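Local structure of acetylserotonin O-methyltransferase (Homo sapiens, 4A6D) at residues P181-L186 with C204-F209; Y248-V253 with G277-I282. The protein catalyses the transfer of a methyl group from S-adenosyl-L-methionine to N-acetylserotonin, giving melatonin, and works as a homodimer. All blocks are in the same frame, centred on the assembly; numbering follows the deposited sequence.

How the contacts relate
Contact 1 (P181-L186 with C204-F209) and contact 2 (Y248-V253 with G277-I282) are two parallel strand pairs of one sheet, their centres about 11 Å apart. Strands 182-186 and 247-251 are neighbours, so the pairs join directly: C184 O lies 2.8 Å from I249 N and L186 N lies 3.0 Å from I249 O, both probable hydrogen bonds. Four strands thus run side by side in the order 205-210, 182-186, 247-251, 278-283. S-adenosylmethionine is met by F209 at the end of contact 1, about 4 Å from the cofactor by its side chain, and by A251 and R252 of contact 2, hydrogen-bonded to its methionine end.

Contact 1 (P181-L186 with C204-F209); sequences PLMCDL and CKITVF
Strands 182-186 and 205-209 run parallel, 20° apart, and five backbone hydrogen bonds join them in alternation. M183 sits at the middle of the series: its N donates to K205 O and its O accepts from T207 N, which comes 27° above the carbonyl plane. On the face that carries M183, D185, I206 and V208 the packing is close. M183 CG stands anti to its carbonyl carbon (chi1 -56°) and the chain runs on extended, so that CE reaches back to C204 SG at 3.7 Å, while M183 CB rests against I206 CG1 at 3.8 Å. Helix 192-200 covers this face, meeting M183, I206 and V208. On the opposite face, which carries C184, L186 and F209 and is buried as well, C184 SG, anti to its backbone N, lies 3.9 Å from F209 CB. The side chains of L186 and F209 cross obliquely, L186 CD2 coming 4.1 Å from F209 CB.

The start of the pair is looser and open to solvent. P181 is exposed, and its carbonyl receives K205 N at 2.9 Å, almost along the C=O axis. L182 brings CD1 only to 4.0 Å from K205 O, and the K205 side chain leads away from the pair. Joined through helix 192-200, the two strands form a beta-alpha-beta unit of the Rossmann-like methyltransferase fold, whose C-terminal end brings F209 to the S-adenosylmethionine pocket.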
loop_
_atom_site.group_PDB
_atom_site.type_symbol
_atom_site.label_atom_id
_atom_site.label_comp_id
_atom_site.label_asym_id
_atom_site.label_seq_id
_atom_site.Cartn_x
_atom_site.Cartn_y
_atom_site.Cartn_z
ATOM N N PRO A 181 12.392 -29.754 29.980
ATOM C CA PRO A 181 13.676 -30.134 29.362
ATOM C C PRO A 181 13.622 -30.523 27.885
ATOM O O PRO A 181 14.543 -30.221 27.144
ATOM C CB PRO A 181 14.140 -31.321 30.220
ATOM C CG PRO A 181 13.371 -31.226 31.463
ATOM C CD PRO A 181 12.062 -30.650 31.110
ATOM N N LEU A 182 12.564 -31.201 27.468
ATOM C CA LEU A 182 12.425 -31.646 26.095
ATOM C C LEU A 182 11.295 -30.868 25.407
ATOM O O LEU A 182 10.192 -30.762 25.953
ATOM C CB LEU A 182 12.258 -33.168 26.086
ATOM C CG LEU A 182 11.924 -33.927 24.799
ATOM C CD1 LEU A 182 12.851 -33.559 23.620
ATOM C CD2 LEU A 182 11.943 -35.419 25.068
ATOM N N MET A 183 11.603 -30.253 24.245
ATOM C CA MET A 183 10.634 -29.412 23.531
ATOM C C MET A 183 10.388 -29.835 22.101
ATOM O O MET A 183 11.237 -30.473 21.486
ATOM C CB MET A 183 11.076 -27.936 23.546
ATOM C CG MET A 183 11.310 -27.377 24.912
ATOM S SD MET A 183 11.706 -25.628 24.794
ATOM C CE MET A 183 12.061 -25.256 26.495
ATOM N N CYS A 184 9.246 -29.419 21.546
ATOM C CA CYS A 184 8.931 -29.683 20.141
ATOM C C CYS A 184 8.287 -28.456 19.510
ATOM O O CYS A 184 7.261 -27.979 20.001
ATOM C CB CYS A 184 8.077 -30.938 19.951
ATOM S SG CYS A 184 7.611 -31.255 18.225
ATOM N N ASP A 185 8.916 -27.923 18.450
ATOM C CA ASP A 185 8.371 -26.775 17.704
ATOM C C ASP A 185 7.559 -27.325 16.541
ATOM O O ASP A 185 8.129 -27.800 15.552
ATOM C CB ASP A 185 9.465 -25.805 17.212
ATOM C CG ASP A 185 8.934 -24.440 16.794
ATOM O OD1 ASP A 185 7.695 -24.242 16.833
ATOM O OD2 ASP A 185 9.750 -23.578 16.395
ATOM N N LEU A 186 6.225 -27.361 16.720
ATOM C CA LEU A 186 5.293 -27.909 15.727
ATOM C C LEU A 186 5.077 -26.906 14.654
ATOM O O LEU A 186 4.511 -25.845 14.922
ATOM C CB LEU A 186 3.961 -28.274 16.388
ATOM C CG LEU A 186 3.980 -29.451 17.336
ATOM C CD1 LEU A 186 2.765 -29.434 18.185
ATOM C CD2 LEU A 186 4.047 -30.752 16.582
ATOM N N CYS A 204 17.844 -27.514 28.050
ATOM C CA CYS A 204 16.834 -28.020 27.123
ATOM C C CYS A 204 17.351 -28.587 25.786
ATOM O O CYS A 204 18.479 -28.313 25.374
ATOM C CB CYS A 204 15.746 -26.964 26.911
ATOM S SG CYS A 204 14.942 -26.414 28.448
ATOM N N LYS A 205 16.502 -29.398 25.139
ATOM C CA LYS A 205 16.677 -30.013 23.818
ATOM C C LYS A 205 15.359 -29.818 23.056
ATOM O O LYS A 205 14.288 -29.802 23.672
ATOM C CB LYS A 205 17.012 -31.507 23.923
ATOM C CG LYS A 205 18.502 -31.835 23.801
ATOM C CD LYS A 205 18.964 -32.940 24.787
ATOM C CE LYS A 205 18.765 -34.366 24.302
ATOM N NZ LYS A 205 19.115 -35.384 25.345
ATOM N N ILE A 206 15.433 -29.660 21.722
ATOM C CA ILE A 206 14.250 -29.414 20.878
ATOM C C ILE A 206 14.204 -30.196 19.532
ATOM O O ILE A 206 15.225 -30.304 18.837
ATOM C CB ILE A 206 14.065 -27.875 20.659
ATOM C CG1 ILE A 206 12.671 -27.506 20.108
ATOM C CG2 ILE A 206 15.175 -27.301 19.789
ATOM C CD1 ILE A 206 12.225 -26.034 20.414
ATOM N N THR A 207 12.993 -30.658 19.141
ATOM C CA THR A 207 12.768 -31.225 17.819
ATOM C C THR A 207 11.920 -30.241 16.987
ATOM O O THR A 207 10.862 -29.801 17.441
ATOM C CB THR A 207 12.177 -32.611 17.902
ATOM O OG1 THR A 207 13.118 -33.404 18.607
ATOM C CG2 THR A 207 11.908 -33.229 16.517
ATOM N N VAL A 208 12.388 -29.902 15.781
ATOM C CA VAL A 208 11.617 -29.066 14.860
ATOM C C VAL A 208 10.750 -30.024 14.025
ATOM O O VAL A 208 11.280 -30.911 13.349
ATOM C CB VAL A 208 12.492 -28.119 13.996
ATOM C CG1 VAL A 208 11.645 -27.349 12.989
ATOM C CG2 VAL A 208 13.280 -27.140 14.871
ATOM N N PHE A 209 9.420 -29.897 14.140
ATOM C CA PHE A 209 8.471 -30.720 13.389
ATOM C C PHE A 209 7.839 -29.925 12.246
ATOM O O PHE A 209 7.297 -28.843 12.454
ATOM C CB PHE A 209 7.387 -31.309 14.308
ATOM C CG PHE A 209 6.516 -32.357 13.656
ATOM C CD1 PHE A 209 5.416 -31.992 12.883
ATOM C CD2 PHE A 209 6.814 -33.709 13.785
ATOM C CE1 PHE A 209 4.619 -32.960 12.281
ATOM C CE2 PHE A 209 6.006 -34.678 13.200
ATOM C CZ PHE A 209 4.909 -34.302 12.461
#

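Contact 2 (Y248-V253 with G277-I282); sequences YILARV and GGILVI. With SAM (S-adenosylmethionine), chain D.
I249 and I282 lie side by side and point the same way, I249 CG2 meeting I282 CD1 at 3.9 Å. Both have CG1 anti to the carbonyl carbon and CG2 anti to the backbone N. A251 shares this face, its CB 3.9 Å from I282 CB, and W164 and V171 of helix 164-173 pack on I282. On the other face L250 and I279 cross obliquely and touch at their tips, CD1 to CD1. Y248 swings its ring away from the neighbouring strand, with CG beside the backbone N, and its OH is hydrogen-bonded to P243 O; C184 and L186 touch this side chain.

Between the two layers of side chains the strands run parallel, 11° apart, as the two strands of a beta-alpha-beta unit whose helix, 259-272, covers the Y248, L250 and I279 face, an arrangement of the class I methyltransferase fold. Five backbone bonds hold them, the straightest from I282 N to L250 O (173°), although the donor stands above that carbonyl plane. The last, R252 N to I282 O at 3.0 Å, carries the pairing beyond the end of the strand at A251.

There the backbone turns to the cofactor. A251 O accepts a hydrogen bond from the amino N of S-adenosylmethionine at 2.8 Å. The R252 side chain, bent at chi2 and chi3, reaches along the methionine carboxylate, and NH1 donates to SAM O at 3.2 Å. SAM OXT lies 3.1 Å from R252 NH1, at the guanidinium edge. NH1 is also bonded to L160 O, which would help fix the rotation of the guanidinium. An alanine here would remove this donor and its positive charge, and would probably weaken the hold on the carboxylate. W164, V163 and Y338 pack around the R252 side chain.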
loop_
_atom_site.group_PDB
_atom_site.type_symbol
_atom_site.label_atom_id
_atom_site.label_comp_id
_atom_site.label_asym_id
_atom_site.label_seq_id
_atom_site.Cartn_x
_atom_site.Cartn_y
_atom_site.Cartn_z
ATOM N N TYR A 248 5.098 -28.412 23.798
ATOM C CA TYR A 248 4.814 -28.257 22.365
ATOM C C TYR A 248 4.642 -26.760 22.080
ATOM O O TYR A 248 3.889 -26.092 22.790
ATOM C CB TYR A 248 3.587 -29.087 21.942
ATOM C CG TYR A 248 3.873 -30.578 22.012
ATOM C CD1 TYR A 248 4.459 -31.248 20.939
ATOM C CD2 TYR A 248 3.656 -31.297 23.189
ATOM C CE1 TYR A 248 4.800 -32.591 21.024
ATOM C CE2 TYR A 248 3.985 -32.654 23.281
ATOM C CZ TYR A 248 4.562 -33.290 22.197
ATOM O OH TYR A 248 4.836 -34.629 22.244
ATOM N N ILE A 249 5.402 -26.216 21.111
ATOM C CA ILE A 249 5.356 -24.791 20.738
ATOM C C ILE A 249 4.578 -24.623 19.442
ATOM O O ILE A 249 4.892 -25.291 18.463
ATOM C CB ILE A 249 6.774 -24.153 20.634
ATOM C CG1 ILE A 249 7.636 -24.451 21.899
ATOM C CG2 ILE A 249 6.699 -22.644 20.288
ATOM C CD1 ILE A 249 9.148 -23.979 21.845
ATOM N N LEU A 250 3.566 -23.751 19.430
ATOM C CA LEU A 250 2.803 -23.468 18.204
ATOM C C LEU A 250 2.934 -21.972 17.881
ATOM O O LEU A 250 2.184 -21.151 18.432
ATOM C CB LEU A 250 1.315 -23.875 18.305
ATOM C CG LEU A 250 0.926 -25.351 18.236
ATOM C CD1 LEU A 250 -0.550 -25.505 18.524
ATOM C CD2 LEU A 250 1.179 -25.935 16.866
ATOM N N ALA A 251 3.972 -21.605 17.092
ATOM C CA ALA A 251 4.225 -20.193 16.713
ATOM C C ALA A 251 3.691 -19.988 15.304
ATOM O O ALA A 251 4.128 -20.665 14.366
ATOM C CB ALA A 251 5.711 -19.863 16.779
ATOM N N ARG A 252 2.675 -19.112 15.179
ATOM C CA ARG A 252 2.000 -18.778 13.922
ATOM C C ARG A 252 1.455 -20.012 13.200
ATOM O O ARG A 252 1.537 -20.124 11.977
ATOM C CB ARG A 252 2.887 -17.917 13.009
ATOM C CG ARG A 252 3.143 -16.500 13.529
ATOM C CD ARG A 252 4.596 -16.204 13.321
ATOM N NE ARG A 252 4.817 -15.172 12.323
ATOM C CZ ARG A 252 5.956 -14.991 11.660
ATOM N NH1 ARG A 252 6.968 -15.831 11.821
ATOM N NH2 ARG A 252 6.078 -13.983 10.805
ATOM N N VAL A 253 0.903 -20.943 13.964
ATOM C CA VAL A 253 0.312 -22.121 13.360
ATOM C C VAL A 253 -1.194 -21.942 13.461
ATOM O O VAL A 253 -1.854 -21.961 12.452
ATOM C CB VAL A 253 0.826 -23.443 14.021
ATOM C CG1 VAL A 253 -0.012 -24.637 13.585
ATOM C CG2 VAL A 253 2.304 -23.667 13.720
ATOM N N GLY A 277 2.879 -31.320 31.390
ATOM C CA GLY A 277 3.182 -30.956 30.013
ATOM C C GLY A 277 2.610 -29.592 29.657
ATOM O O GLY A 277 1.604 -29.163 30.237
ATOM N N GLY A 278 3.261 -28.905 28.726
ATOM C CA GLY A 278 2.830 -27.580 28.323
ATOM C C GLY A 278 2.644 -27.381 26.834
ATOM O O GLY A 278 3.217 -28.092 26.003
ATOM N N ILE A 279 1.866 -26.354 26.508
ATOM C CA ILE A 279 1.636 -25.893 25.148
ATOM C C ILE A 279 1.910 -24.391 25.135
ATOM O O ILE A 279 1.316 -23.655 25.920
ATOM C CB ILE A 279 0.270 -26.304 24.549
ATOM C CG1 ILE A 279 0.177 -25.849 23.067
ATOM C CG2 ILE A 279 -0.917 -25.817 25.420
ATOM C CD1 ILE A 279 -0.812 -26.435 22.323
ATOM N N LEU A 280 2.886 -23.968 24.316
ATOM C CA LEU A 280 3.277 -22.581 24.187
ATOM C C LEU A 280 2.792 -22.095 22.849
ATOM O O LEU A 280 3.295 -22.541 21.819
ATOM C CB LEU A 280 4.799 -22.378 24.332
ATOM C CG LEU A 280 5.280 -20.896 24.240
ATOM C CD1 LEU A 280 4.772 -20.065 25.411
ATOM C CD2 LEU A 280 6.774 -20.805 24.164
ATOM N N VAL A 281 1.773 -21.232 22.869
ATOM C CA VAL A 281 1.135 -20.651 21.690
ATOM C C VAL A 281 1.702 -19.255 21.510
ATOM O O VAL A 281 1.674 -18.459 22.454
ATOM C CB VAL A 281 -0.415 -20.675 21.777
ATOM C CG1 VAL A 281 -1.052 -19.872 20.629
ATOM C CG2 VAL A 281 -0.943 -22.123 21.819
ATOM N N ILE A 282 2.304 -18.998 20.336
ATOM C CA ILE A 282 2.918 -17.703 20.046
ATOM C C ILE A 282 2.189 -17.086 18.881
ATOM O O ILE A 282 2.300 -17.568 17.763
ATOM C CB ILE A 282 4.452 -17.766 19.826
ATOM C CG1 ILE A 282 5.149 -18.252 21.108
ATOM C CG2 ILE A 282 4.993 -16.365 19.362
ATOM C CD1 ILE A 282 6.494 -18.755 20.913
HETATM N N SAM D . 6.576 -21.529 13.339
HETATM C CA SAM D . 7.218 -20.794 12.227
HETATM C C SAM D . 7.394 -19.271 12.398
HETATM O O SAM D . 6.606 -18.684 13.111
HETATM O OXT SAM D . 8.314 -18.598 11.832
HETATM C CB SAM D . 6.469 -21.167 10.972
HETATM C CG SAM D . 5.049 -20.591 10.910
HETATM S SD SAM D . 4.334 -21.033 9.285
HETATM C CE SAM D . 2.993 -19.918 9.213
HETATM C "C5'" SAM D . 3.319 -22.503 9.647
HETATM C "C4'" SAM D . 4.288 -23.693 9.594
HETATM O "O4'" SAM D . 3.471 -24.837 9.766
HETATM C "C3'" SAM D . 5.003 -23.833 8.195
HETATM O "O3'" SAM D . 6.424 -23.987 8.349
HETATM C "C2'" SAM D . 4.277 -25.071 7.573
HETATM O "O2'" SAM D . 5.011 -25.881 6.655
HETATM C "C1'" SAM D . 3.919 -25.863 8.844
HETATM N N9 SAM D . 2.821 -26.828 8.623
HETATM C C8 SAM D . 1.618 -26.580 7.966
HETATM N N7 SAM D . 0.882 -27.651 7.968
HETATM C C5 SAM D . 1.581 -28.688 8.575
HETATM C C6 SAM D . 1.342 -30.048 8.850
HETATM N N6 SAM D . 0.136 -30.576 8.532
HETATM N N1 SAM D . 2.291 -30.782 9.532
HETATM C C2 SAM D . 3.486 -30.263 9.848
HETATM N N3 SAM D . 3.745 -28.974 9.586
HETATM C C4 SAM D . 2.835 -28.154 9.023
#